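Local coordinates for protein GRMZM2G135359 pseudokinase (Zea mays, PDB 6CPY) that is a plant receptor-like pseudokinase whose kinase-like domain may bind ATP but probably has little or no catalytic activity, at residues L225-I228 with R232-S235. Sequence-based numbering, arbitrary orientation.
Sequences LLEI and RVPS
Glu227 meets the backbone carbonyl of Arg232 where the chain leaves helix 214-230 and turns away. The CA–H group of Glu227 faces Arg232 O obliquely, with CA to O 3.6 Å and a bent angle of 141° at the hydrogen, a weak CH···O contact. The side chain adds to it: Glu227 CG also lies 3.6 Å from Arg232 O, so the carbonyl oxygen rests against the aliphatic base of the glutamate. With CG anti to the backbone N (chi1 -176°) and the chain extended beyond it, the stem runs past the Arg232 carbonyl and carries the carboxylate alongside Val233. There Glu227 OE1 approaches Val233 CG2 at 4.2 Å, a loose van der Waals touch. The other oxygen, OE2, is hydrogen-bonded to His135 NE2 and Ser175 OG. The arginine side chain leaves in a different direction, its CB directed away from the helix, and makes a cation-pi contact with Trp245. In the helical C-lobe of this kinase-like domain, the contact joins a buried turn of helix 214-230 to the loop leading into helix 240-250. No hydrogen bond spans the two segments; the pairing rests on one weak CH···O contact and van der Waals touches between carbon and oxygen, while the two bonds to OE2 hold the carboxylate and would offset part of the cost of burying it.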
ATOM      1  N   LEU A 225      -6.931  10.972   0.272  1.00 23.97           N
ATOM      2  CA  LEU A 225      -7.867  11.504   1.259  1.00 24.27           C
ATOM      3  C   LEU A 225      -9.057  12.183   0.554  1.00 24.46           C
ATOM      4  O   LEU A 225     -10.220  11.960   0.917  1.00 22.77           O
ATOM      5  CB  LEU A 225      -7.164  12.458   2.225  1.00 24.56           C
ATOM      6  CG  LEU A 225      -8.058  13.148   3.263  1.00 24.70           C
ATOM      7  CD1 LEU A 225      -8.830  12.133   4.076  1.00 24.23           C
ATOM      8  CD2 LEU A 225      -7.235  14.047   4.176  1.00 25.34           C
ATOM      9  N   LEU A 226      -8.767  12.992  -0.464  1.00 25.99           N
ATOM     10  CA  LEU A 226      -9.830  13.623  -1.264  1.00 27.33           C
ATOM     11  C   LEU A 226     -10.752  12.590  -1.912  1.00 25.99           C
ATOM     12  O   LEU A 226     -11.968  12.769  -1.966  1.00 24.11           O
ATOM     13  CB  LEU A 226      -9.224  14.522  -2.352  1.00 30.22           C
ATOM     14  CG  LEU A 226     -10.231  15.365  -3.154  1.00 32.69           C
ATOM     15  CD1 LEU A 226     -10.987  16.289  -2.209  1.00 34.05           C
ATOM     16  CD2 LEU A 226      -9.533  16.151  -4.250  1.00 33.70           C
ATOM     17  N   GLU A 227     -10.158  11.503  -2.398  1.00 25.63           N
ATOM     18  CA  GLU A 227     -10.909  10.407  -3.005  1.00 24.97           C
ATOM     19  C   GLU A 227     -11.795   9.701  -1.990  1.00 23.07           C
ATOM     20  O   GLU A 227     -12.942   9.384  -2.274  1.00 23.13           O
ATOM     21  CB  GLU A 227      -9.934   9.426  -3.661  1.00 26.95           C
ATOM     22  CG  GLU A 227     -10.589   8.277  -4.405  1.00 28.11           C
ATOM     23  CD  GLU A 227      -9.575   7.248  -4.868  1.00 29.61           C
ATOM     24  OE1 GLU A 227      -8.362   7.553  -4.849  1.00 31.41           O
ATOM     25  OE2 GLU A 227      -9.998   6.140  -5.257  1.00 31.29           O
ATOM     26  N   ILE A 228     -11.268   9.498  -0.789  1.00 22.22           N
ATOM     27  CA  ILE A 228     -12.032   8.868   0.284  1.00 21.76           C
ATOM     28  C   ILE A 228     -13.220   9.764   0.667  1.00 22.40           C
ATOM     29  O   ILE A 228     -14.329   9.282   0.895  1.00 21.70           O
ATOM     30  CB  ILE A 228     -11.129   8.601   1.512  1.00 21.91           C
ATOM     31  CG1 ILE A 228     -10.129   7.472   1.214  1.00 21.79           C
ATOM     32  CG2 ILE A 228     -11.963   8.284   2.729  1.00 21.39           C
ATOM     33  CD1 ILE A 228      -8.954   7.385   2.168  1.00 22.24           C
ATOM     34  N   ARG A 232     -14.518  10.466  -5.693  1.00 33.01           N
ATOM     35  CA  ARG A 232     -14.122  10.822  -7.067  1.00 36.82           C
ATOM     36  C   ARG A 232     -12.611  10.691  -7.299  1.00 36.93           C
ATOM     37  O   ARG A 232     -11.805  10.980  -6.407  1.00 33.72           O
ATOM     38  CB  ARG A 232     -14.532  12.260  -7.383  1.00 40.50           C
ATOM     39  CG  ARG A 232     -16.030  12.524  -7.354  1.00 43.62           C
ATOM     40  CD  ARG A 232     -16.287  14.008  -7.174  1.00 47.65           C
ATOM     41  NE  ARG A 232     -17.706  14.372  -7.232  1.00 51.21           N
ATOM     42  CZ  ARG A 232     -18.378  14.685  -8.342  1.00 53.91           C
ATOM     43  NH1 ARG A 232     -17.782  14.672  -9.534  1.00 55.58           N
ATOM     44  NH2 ARG A 232     -19.665  15.008  -8.261  1.00 54.75           N
ATOM     45  N   VAL A 233     -12.240  10.285  -8.514  1.00 38.35           N
ATOM     46  CA  VAL A 233     -10.836  10.076  -8.888  1.00 39.93           C
ATOM     47  C   VAL A 233     -10.590  10.593 -10.312  1.00 40.68           C
ATOM     48  O   VAL A 233     -11.498  10.538 -11.146  1.00 41.26           O
ATOM     49  CB  VAL A 233     -10.466   8.572  -8.788  1.00 42.31           C
ATOM     50  CG1 VAL A 233     -11.222   7.743  -9.816  1.00 42.58           C
ATOM     51  CG2 VAL A 233      -8.965   8.361  -8.933  1.00 43.54           C
ATOM     52  N   PRO A 234      -9.390  11.062 -10.617  1.00 43.70           N
ATOM     53  CA  PRO A 234      -9.114  11.572 -11.966  1.00 45.73           C
ATOM     54  C   PRO A 234      -9.239  10.472 -13.004  1.00 46.56           C
ATOM     55  O   PRO A 234      -8.744   9.391 -12.789  1.00 46.71           O
ATOM     56  CB  PRO A 234      -7.694  12.075 -11.859  1.00 45.27           C
ATOM     57  CG  PRO A 234      -7.604  12.490 -10.448  1.00 46.30           C
ATOM     58  CD  PRO A 234      -8.329  11.448  -9.686  1.00 44.64           C
ATOM     59  N   SER A 235      -9.910  10.759 -14.103  1.00 45.75           N
ATOM     60  CA  SER A 235     -10.157   9.773 -15.131  1.00 46.70           C
ATOM     61  C   SER A 235      -9.041   9.658 -16.174  1.00 47.88           C
ATOM     62  O   SER A 235      -9.095   8.825 -17.041  1.00 41.52           O
ATOM     63  CB  SER A 235     -11.469  10.081 -15.816  1.00 47.03           C
ATOM     64  OG  SER A 235     -11.362  11.317 -16.485  1.00 47.53           O
TER